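PDB 5H9I: geobacter metallireducens SMUG1 from Geobacter metallireducens, which is a SMUG1-type member of the uracil DNA glycosylase superfamily, with an alpha/beta fold built round a four-stranded parallel sheet flanked by helices. Local coordinates for residues Trp118-Glu123 / Gly227-Gln232; Phe192-Cys197 / Val206-Ile211; Ala15-Gly20 / Phe167-Leu172. One frame throughout, in Å; residues are numbered along the deposited sequence.

Contact 1 of 3, residues Trp118-Glu123 / Gly227-Gln232; sequences WGFIRE and GTALRQ
Phe120 and Leu230 both place CG trans to the backbone N, on the side of the carbonyl carbon. In Phe120 (chi1 165°) this throws the ring off helix 112-125 and across to helix 219-235. The closest touch of Leu230 is through CB, which meets Phe120 CZ at 4.1 Å, arriving at the ring edge and near the ring plane; its CD1 lies just beyond that distance, also beside CZ. Ala229 CB comes obliquely to the neighbouring corner, 4.2 Å from Phe120 CE2. The distal end of one ring is thus set against two successive residues of the facing helix. No hydrogen bond crosses, and the contact is narrow, 118 Å² in all. The backbones stay well apart: the nearest CA atoms, of Phe120 and Gly227, are 9.7 Å from each other, and the ring spans most of that gap. Other aromatic groups complete its surroundings. The Trp225 ring, also from helix 219-235, meets Phe120 steeply, at about 80°, while that of Phe240, at the C-terminus, is turned by about 35°. Leu230 touches Phe240 too, a residue of the pentanoic acid pocket. Helix 112-125 turns Trp118 and Ile121 to helices 77-84 and 128-132, whereas helix 219-235 leans through Gln232 on edge strand 207-211, so Phe120 joins helix 112-125 to helix 219-235.

Contact 2 of 3, residues Phe192-Cys197 / Val206-Ile211; sequences FAEARC and VEVGRI
Glu194 lays its carboxylate against Arg210 while His198, one helical turn further on, hydrogen-bonds through NE2 to Glu194 OE1. That bond within helix 191-201 helps to hold the carboxylate in place, with OE2 the oxygen nearer the arginine. With CG trans to the backbone N (chi1 -176°) and an extended chain beyond it, Glu194 reaches across to the strand at the base of Arg210, where OE2 sits 3.5 Å from Arg210 CB. The arginine bends at chi3, and its end leads off beside Gln232 of helix 219-235. OE2 is near the guanidinium plane, at its edge, but 4.3 Å from Arg210 NE, longer than a salt bridge. The carboxylate and guanidinium planes are 51° apart. Attraction between the charges is probably modest, and the touching is mainly between the acid and the aliphatic part of the arginine. Lower down, Glu194 CG rests on the carbonyl of Gly209, 3.6 Å from its O. Val208 supplies the apolar half: its CG1 lies 3.7 Å from Cys197 CB and also comes up to the backbone O of Glu194. Cys197 continues this packing inward to Val186 on strand 185-189 and Leu174 on helix 160-181. The backbones of Glu207, Gly209 and Ile211 pair the strand with strand 185-189. Helix and strand run antiparallel, at 175°, with axes 8.0 Å apart. This is the geometry of a beta-alpha-beta crossover, in which strand 185-189, helix 191-201 and edge strand 207-211 follow one another and the helix packs back on the sheet.

Contact 3 of 3, residues Ala15-Gly20 / Phe167-Leu172; sequences AADLAG and FAACDL
This is an antiparallel helix-helix contact near the surface, where the end of the N-terminal helix 7-19 lies along the long helix 160-181. The axes of segments 15-19 and 167-172 are 9.6 Å apart and make 175° between their N-to-C directions. Ala169 is the meeting point. Its methyl faces two consecutive residues of the other helix: Asp17 CB is 3.8 Å from Ala169 CB, and Leu18 CD2 approaches the same methyl from the inner side at 4.1 Å. So small a side chain lets the backbones come close, with the CA atoms of Asp17 and Ala169 6.1 Å apart. In Leu18 the CD2 branch, not the trans CD1, turns to Ala169, although its CB starts off along the interface, and the side chain also packs inward on Pro142 and Leu143. On the outer side Asp17 crosses Leu172 at about a right angle, its OD2 lying 4.0 Å from Leu172 CD2. No direct hydrogen bond joins 15-20 and 167-172; one water does so instead. It donates to Asp17 OD2 at 2.8 Å and to the backbone O of Ala169 at 3.0 Å, the two bonds opening at the water by about 114°, close to tetrahedral. At the carbonyl the water approaches well off the C=O line. A glycerol molecule, probably from the crystallisation liquor, also lies beside Asp17. On its other flank, helix 160-181 binds helix 191-201 through the salt bridge of Asp171 with Arg196. The chemistry is thus graded: methyl groups meet on the buried side, while the partly exposed aspartate is tied across only through solvent, its charge probably eased a little by the one O-H it receives, the other going to the Ala169 carbonyl.

Contacts 1 and 2 meet where strand 207-211 leads on to helix 219-235, and Gln232 touches both Arg210 and Ile211. Contact 3 lies on the opposite side of the chain's centre from contact 1, about 31 Å away between centres, but is coupled to contact 2 by the Arg196-Asp171 salt bridge and by Phe167 packing on Phe192 and Arg196. Contact 1 is buried and purely apolar, an aromatic ring between helices. Contacts 2 and 3 are partly buried and mix apolar packing with carboxylates, the acid of contact 2 being fixed within its own helix and that of contact 3 linked by water.

Contact 1 of 3, residues Trp118-Glu123 / Gly227-Gln232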
loop_
_atom_site.group_PDB
_atom_site.type_symbol
_atom_site.label_atom_id
_atom_site.label_comp_id
_atom_site.label_asym_id
_atom_site.label_seq_id
_atom_site.Cartn_x
_atom_site.Cartn_y
_atom_site.Cartn_z
ATOM N N TRP A 118 9.519 2.923 -6.273
ATOM C CA TRP A 118 9.280 2.466 -7.638
ATOM C C TRP A 118 10.451 2.775 -8.551
ATOM O O TRP A 118 10.761 2.078 -9.518
ATOM C CB TRP A 118 7.963 2.976 -8.261
ATOM C CG TRP A 118 6.740 2.413 -7.631
ATOM C CD1 TRP A 118 5.802 3.072 -6.874
ATOM C CD2 TRP A 118 6.239 1.072 -7.782
ATOM N NE1 TRP A 118 4.834 2.244 -6.512
ATOM C CE2 TRP A 118 5.041 0.997 -7.066
ATOM C CE3 TRP A 118 6.696 -0.048 -8.437
ATOM C CZ2 TRP A 118 4.323 -0.144 -6.938
ATOM C CZ3 TRP A 118 5.967 -1.193 -8.356
ATOM C CH2 TRP A 118 4.791 -1.255 -7.643
ATOM N N GLY A 119 11.188 3.875 -8.212
ATOM C CA GLY A 119 12.316 4.179 -9.057
ATOM C C GLY A 119 13.428 3.127 -8.906
ATOM O O GLY A 119 14.117 2.774 -9.870
ATOM N N PHE A 120 13.598 2.636 -7.699
ATOM C CA PHE A 120 14.583 1.582 -7.394
ATOM C C PHE A 120 14.127 0.307 -8.049
ATOM O O PHE A 120 14.885 -0.372 -8.642
ATOM C CB PHE A 120 14.660 1.457 -5.866
ATOM C CG PHE A 120 15.339 0.223 -5.284
ATOM C CD1 PHE A 120 16.609 -0.031 -5.508
ATOM C CD2 PHE A 120 14.670 -0.550 -4.380
ATOM C CE1 PHE A 120 17.240 -1.120 -4.890
ATOM C CE2 PHE A 120 15.257 -1.608 -3.747
ATOM C CZ PHE A 120 16.571 -1.892 -4.028
ATOM N N ILE A 121 12.851 0.036 -7.972
ATOM C CA ILE A 121 12.391 -1.187 -8.690
ATOM C C ILE A 121 12.610 -1.074 -10.194
ATOM O O ILE A 121 13.038 -2.087 -10.827
ATOM C CB ILE A 121 10.904 -1.375 -8.320
ATOM C CG1 ILE A 121 10.735 -1.890 -6.886
ATOM C CG2 ILE A 121 10.247 -2.324 -9.357
ATOM C CD1 ILE A 121 9.385 -1.768 -6.234
ATOM N N ARG A 122 12.331 0.057 -10.792
ATOM C CA ARG A 122 12.556 0.256 -12.192
ATOM C C ARG A 122 14.033 0.078 -12.544
ATOM O O ARG A 122 14.385 -0.515 -13.493
ATOM C CB ARG A 122 12.036 1.624 -12.670
ATOM C CG ARG A 122 12.356 1.943 -14.120
ATOM C CD ARG A 122 11.713 3.209 -14.663
ATOM N NE ARG A 122 11.918 4.312 -13.761
ATOM C CZ ARG A 122 11.161 5.407 -13.676
ATOM N NH1 ARG A 122 10.140 5.620 -14.486
ATOM N NH2 ARG A 122 11.462 6.311 -12.750
ATOM N N GLU A 123 14.866 0.689 -11.756
ATOM C CA GLU A 123 16.329 0.508 -11.969
ATOM C C GLU A 123 16.705 -0.923 -11.847
ATOM O O GLU A 123 17.617 -1.341 -12.636
ATOM C CB GLU A 123 17.078 1.355 -10.931
ATOM C CG GLU A 123 16.978 2.830 -11.202
ATOM C CD GLU A 123 17.554 3.665 -10.053
ATOM O OE1 GLU A 123 18.024 3.075 -9.024
ATOM O OE2 GLU A 123 17.489 4.905 -10.223
ATOM N N GLY A 227 20.623 1.067 -1.429
ATOM C CA GLY A 227 21.631 0.166 -0.918
ATOM C C GLY A 227 21.355 -0.495 0.372
ATOM O O GLY A 227 21.641 -1.646 0.637
ATOM N N THR A 228 20.617 0.195 1.238
ATOM C CA THR A 228 20.224 -0.311 2.473
ATOM C C THR A 228 19.170 -1.436 2.302
ATOM O O THR A 228 19.233 -2.500 2.865
ATOM C CB THR A 228 19.643 0.790 3.394
ATOM O OG1 THR A 228 20.671 1.819 3.615
ATOM C CG2 THR A 228 19.265 0.236 4.686
ATOM N N ALA A 229 18.168 -1.124 1.504
ATOM C CA ALA A 229 17.125 -2.103 1.285
ATOM C C ALA A 229 17.661 -3.324 0.570
ATOM O O ALA A 229 17.241 -4.440 0.824
ATOM C CB ALA A 229 16.016 -1.453 0.408
ATOM N N LEU A 230 18.599 -3.061 -0.277
ATOM C CA LEU A 230 19.196 -4.168 -1.056
ATOM C C LEU A 230 19.953 -5.094 -0.141
ATOM O O LEU A 230 19.798 -6.360 -0.209
ATOM C CB LEU A 230 19.915 -3.598 -2.310
ATOM C CG LEU A 230 20.546 -4.480 -3.257
ATOM C CD1 LEU A 230 19.351 -5.193 -3.924
ATOM C CD2 LEU A 230 21.427 -3.712 -4.244
ATOM N N ARG A 231 20.687 -4.575 0.844
ATOM C CA ARG A 231 21.262 -5.356 1.900
ATOM C C ARG A 231 20.311 -6.157 2.772
ATOM O O ARG A 231 20.478 -7.337 3.028
ATOM C CB ARG A 231 22.184 -4.479 2.836
ATOM C CG ARG A 231 22.586 -5.176 4.147
ATOM C CD ARG A 231 23.664 -4.417 4.958
ATOM N NE ARG A 231 23.152 -3.149 5.467
ATOM C CZ ARG A 231 22.222 -3.034 6.404
ATOM N NH1 ARG A 231 21.702 -4.118 6.982
ATOM N NH2 ARG A 231 21.839 -1.819 6.803
ATOM N N GLN A 232 19.179 -5.532 3.207
ATOM C CA GLN A 232 18.225 -6.165 3.956
ATOM C C GLN A 232 17.590 -7.316 3.239
ATOM O O GLN A 232 17.300 -8.374 3.751
ATOM C CB GLN A 232 17.129 -5.209 4.445
ATOM C CG GLN A 232 17.720 -4.190 5.440
ATOM C CD GLN A 232 16.710 -3.120 5.790
ATOM O OE1 GLN A 232 16.167 -2.518 4.910
ATOM N NE2 GLN A 232 16.358 -2.939 7.062
#

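Contact 2 of 3, residues Phe192-Cys197 / Val206-Ile211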
loop_
_atom_site.group_PDB
_atom_site.type_symbol
_atom_site.label_atom_id
_atom_site.label_comp_id
_atom_site.label_asym_id
_atom_site.label_seq_id
_atom_site.Cartn_x
_atom_site.Cartn_y
_atom_site.Cartn_z
ATOM N N PHE A 192 5.886 -0.547 11.212
ATOM C CA PHE A 192 4.456 -0.767 11.460
ATOM C C PHE A 192 3.928 -1.880 10.540
ATOM O O PHE A 192 3.269 -2.823 10.984
ATOM C CB PHE A 192 3.600 0.471 11.339
ATOM C CG PHE A 192 2.140 0.183 11.198
ATOM C CD1 PHE A 192 1.290 0.162 12.318
ATOM C CD2 PHE A 192 1.584 -0.082 9.870
ATOM C CE1 PHE A 192 -0.073 -0.110 12.113
ATOM C CE2 PHE A 192 0.312 -0.321 9.626
ATOM C CZ PHE A 192 -0.559 -0.326 10.778
ATOM N N ALA A 193 4.240 -1.756 9.260
ATOM C CA ALA A 193 3.790 -2.792 8.348
ATOM C C ALA A 193 4.371 -4.109 8.702
ATOM O O ALA A 193 3.660 -5.090 8.667
ATOM C CB ALA A 193 4.104 -2.419 6.885
ATOM N N GLU A 194 5.622 -4.214 9.049
ATOM C CA GLU A 194 6.251 -5.469 9.443
ATOM C C GLU A 194 5.454 -6.066 10.624
ATOM O O GLU A 194 5.189 -7.250 10.592
ATOM C CB GLU A 194 7.687 -5.378 9.810
ATOM C CG GLU A 194 8.303 -6.727 10.120
ATOM C CD GLU A 194 9.537 -6.650 10.965
ATOM O OE1 GLU A 194 10.177 -7.729 11.024
ATOM O OE2 GLU A 194 9.949 -5.588 11.407
ATOM N N ALA A 195 5.144 -5.224 11.614
ATOM C CA ALA A 195 4.485 -5.793 12.811
ATOM C C ALA A 195 3.104 -6.302 12.490
ATOM O O ALA A 195 2.730 -7.402 13.007
ATOM C CB ALA A 195 4.380 -4.723 13.891
ATOM N N ARG A 196 2.361 -5.603 11.614
ATOM C CA ARG A 196 1.070 -6.133 11.196
ATOM C C ARG A 196 1.197 -7.464 10.440
ATOM O O ARG A 196 0.318 -8.322 10.561
ATOM C CB ARG A 196 0.303 -5.171 10.353
ATOM C CG ARG A 196 -0.028 -3.825 11.062
ATOM C CD ARG A 196 -0.659 -3.982 12.441
ATOM N NE ARG A 196 -1.750 -4.962 12.502
ATOM C CZ ARG A 196 -2.080 -5.691 13.560
ATOM N NH1 ARG A 196 -1.465 -5.526 14.732
ATOM N NH2 ARG A 196 -3.093 -6.560 13.462
ATOM N N CYS A 197 2.220 -7.588 9.574
ATOM C CA CYS A 197 2.417 -8.833 8.841
ATOM C C CYS A 197 2.696 -9.983 9.864
ATOM O O CYS A 197 2.175 -11.061 9.616
ATOM C CB CYS A 197 3.558 -8.713 7.839
ATOM S SG CYS A 197 3.194 -7.560 6.439
ATOM N N VAL A 206 4.959 -18.821 5.505
ATOM C CA VAL A 206 5.612 -17.667 4.876
ATOM C C VAL A 206 6.606 -17.116 5.852
ATOM O O VAL A 206 6.377 -17.223 7.024
ATOM C CB VAL A 206 4.717 -16.452 4.538
ATOM C CG1 VAL A 206 3.841 -16.700 3.415
ATOM C CG2 VAL A 206 3.933 -15.963 5.727
ATOM N N GLU A 207 7.706 -16.535 5.397
ATOM C CA GLU A 207 8.573 -15.825 6.224
ATOM C C GLU A 207 8.133 -14.382 6.176
ATOM O O GLU A 207 7.682 -13.917 5.109
ATOM C CB GLU A 207 10.030 -15.940 5.704
ATOM C CG GLU A 207 10.595 -17.339 5.755
ATOM C CD GLU A 207 10.582 -18.013 7.152
ATOM O OE1 GLU A 207 10.800 -17.343 8.244
ATOM O OE2 GLU A 207 10.288 -19.228 7.133
ATOM N N VAL A 208 8.355 -13.638 7.217
ATOM C CA VAL A 208 8.085 -12.231 7.284
ATOM C C VAL A 208 9.356 -11.484 7.662
ATOM O O VAL A 208 10.071 -11.872 8.625
ATOM C CB VAL A 208 6.983 -11.876 8.251
ATOM C CG1 VAL A 208 6.853 -10.359 8.465
ATOM C CG2 VAL A 208 5.686 -12.543 7.872
ATOM N N GLY A 209 9.657 -10.411 6.938
ATOM C CA GLY A 209 10.784 -9.555 7.159
ATOM C C GLY A 209 10.404 -8.099 6.894
ATOM O O GLY A 209 9.214 -7.717 6.818
ATOM N N ARG A 210 11.415 -7.254 6.921
ATOM C CA ARG A 210 11.266 -5.816 6.899
ATOM C C ARG A 210 12.330 -5.232 5.994
ATOM O O ARG A 210 13.405 -5.694 5.999
ATOM C CB ARG A 210 11.468 -5.225 8.328
ATOM C CG ARG A 210 11.447 -3.690 8.385
ATOM C CD ARG A 210 11.790 -2.963 9.706
ATOM N NE ARG A 210 13.183 -3.082 10.213
ATOM C CZ ARG A 210 14.275 -2.317 9.941
ATOM N NH1 ARG A 210 15.395 -2.637 10.566
ATOM N NH2 ARG A 210 14.331 -1.239 9.110
ATOM N N ILE A 211 11.981 -4.200 5.245
ATOM C CA ILE A 211 12.958 -3.291 4.747
ATOM C C ILE A 211 12.727 -1.868 5.310
ATOM O O ILE A 211 11.602 -1.495 5.709
ATOM C CB ILE A 211 12.996 -3.213 3.206
ATOM C CG1 ILE A 211 11.709 -2.711 2.628
ATOM C CG2 ILE A 211 13.556 -4.554 2.636
ATOM C CD1 ILE A 211 11.810 -2.374 1.128
#

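Contact 3 of 3, residues Ala15-Gly20 / Phe167-Leu172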
loop_
_atom_site.group_PDB
_atom_site.type_symbol
_atom_site.label_atom_id
_atom_site.label_comp_id
_atom_site.label_asym_id
_atom_site.label_seq_id
_atom_site.Cartn_x
_atom_site.Cartn_y
_atom_site.Cartn_z
ATOM N N ALA A 15 -13.124 -3.074 1.174
ATOM C CA ALA A 15 -13.880 -1.783 1.163
ATOM C C ALA A 15 -15.238 -1.903 1.862
ATOM O O ALA A 15 -15.578 -1.035 2.644
ATOM C CB ALA A 15 -14.073 -1.293 -0.300
ATOM N N ALA A 16 -15.878 -2.999 1.666
ATOM C CA ALA A 16 -17.177 -3.274 2.347
ATOM C C ALA A 16 -17.007 -3.373 3.862
ATOM O O ALA A 16 -17.847 -2.865 4.702
ATOM C CB ALA A 16 -17.807 -4.524 1.845
ATOM N N ASP A 17 -15.996 -4.101 4.285
ATOM C CA ASP A 17 -15.710 -4.233 5.683
ATOM C C ASP A 17 -15.398 -2.872 6.276
ATOM O O ASP A 17 -15.846 -2.539 7.390
ATOM C CB ASP A 17 -14.533 -5.172 5.914
ATOM C CG ASP A 17 -14.868 -6.564 5.716
ATOM O OD1 ASP A 17 -16.079 -6.842 5.833
ATOM O OD2 ASP A 17 -14.013 -7.458 5.554
ATOM N N LEU A 18 -14.601 -2.039 5.584
ATOM C CA LEU A 18 -14.255 -0.711 6.025
ATOM C C LEU A 18 -15.447 0.271 6.150
ATOM O O LEU A 18 -15.422 1.145 7.018
ATOM C CB LEU A 18 -13.107 -0.119 5.183
ATOM C CG LEU A 18 -11.803 -0.989 5.305
ATOM C CD1 LEU A 18 -10.785 -0.456 4.313
ATOM C CD2 LEU A 18 -11.202 -1.051 6.653
ATOM N N ALA A 19 -16.400 0.094 5.260
ATOM C CA ALA A 19 -17.527 1.002 5.162
ATOM C C ALA A 19 -18.437 0.949 6.372
ATOM O O ALA A 19 -19.176 1.913 6.554
ATOM C CB ALA A 19 -18.366 0.637 3.948
ATOM N N GLY A 20 -18.402 -0.162 7.110
ATOM C CA GLY A 20 -19.153 -0.356 8.323
ATOM C C GLY A 20 -18.467 0.258 9.550
ATOM O O GLY A 20 -19.098 0.471 10.564
ATOM N N PHE A 167 -8.037 -3.126 12.103
ATOM C CA PHE A 167 -6.991 -4.123 11.947
ATOM C C PHE A 167 -7.587 -5.495 11.674
ATOM O O PHE A 167 -7.016 -6.308 10.919
ATOM C CB PHE A 167 -6.006 -4.178 13.125
ATOM C CG PHE A 167 -5.066 -2.958 13.267
ATOM C CD1 PHE A 167 -5.107 -1.928 12.465
ATOM C CD2 PHE A 167 -4.142 -2.947 14.277
ATOM C CE1 PHE A 167 -4.325 -0.807 12.620
ATOM C CE2 PHE A 167 -3.303 -1.865 14.422
ATOM C CZ PHE A 167 -3.385 -0.809 13.601
ATOM N N ALA A 168 -8.748 -5.814 12.260
ATOM C CA ALA A 168 -9.376 -7.079 11.955
ATOM C C ALA A 168 -9.704 -7.200 10.465
ATOM O O ALA A 168 -9.398 -8.265 9.890
ATOM C CB ALA A 168 -10.669 -7.292 12.698
ATOM N N ALA A 169 -10.229 -6.128 9.885
ATOM C CA ALA A 169 -10.607 -6.121 8.470
ATOM C C ALA A 169 -9.291 -6.220 7.554
ATOM O O ALA A 169 -9.268 -6.988 6.608
ATOM C CB ALA A 169 -11.384 -4.902 8.109
ATOM N N CYS A 170 -8.302 -5.383 7.906
ATOM C CA CYS A 170 -7.041 -5.380 7.170
ATOM C C CYS A 170 -6.276 -6.671 7.281
ATOM O O CYS A 170 -5.692 -7.216 6.310
ATOM C CB CYS A 170 -6.202 -4.174 7.577
ATOM S SG CYS A 170 -6.949 -2.581 7.138
ATOM N N ASP A 171 -6.297 -7.291 8.486
ATOM C CA ASP A 171 -5.646 -8.621 8.632
ATOM C C ASP A 171 -6.284 -9.715 7.744
ATOM O O ASP A 171 -5.594 -10.529 7.160
ATOM C CB ASP A 171 -5.769 -9.099 10.128
ATOM C CG ASP A 171 -4.894 -8.368 11.118
ATOM O OD1 ASP A 171 -4.062 -7.500 10.766
ATOM O OD2 ASP A 171 -5.173 -8.605 12.382
ATOM N N LEU A 172 -7.625 -9.667 7.716
ATOM C CA LEU A 172 -8.335 -10.630 6.897
ATOM C C LEU A 172 -7.978 -10.458 5.363
ATOM O O LEU A 172 -7.683 -11.437 4.684
ATOM C CB LEU A 172 -9.842 -10.483 7.062
ATOM C CG LEU A 172 -10.762 -11.240 6.071
ATOM C CD1 LEU A 172 -10.475 -12.726 6.148
ATOM C CD2 LEU A 172 -12.197 -10.887 6.396
HETATM O O HOH W 1 -11.393 -7.526 4.563
#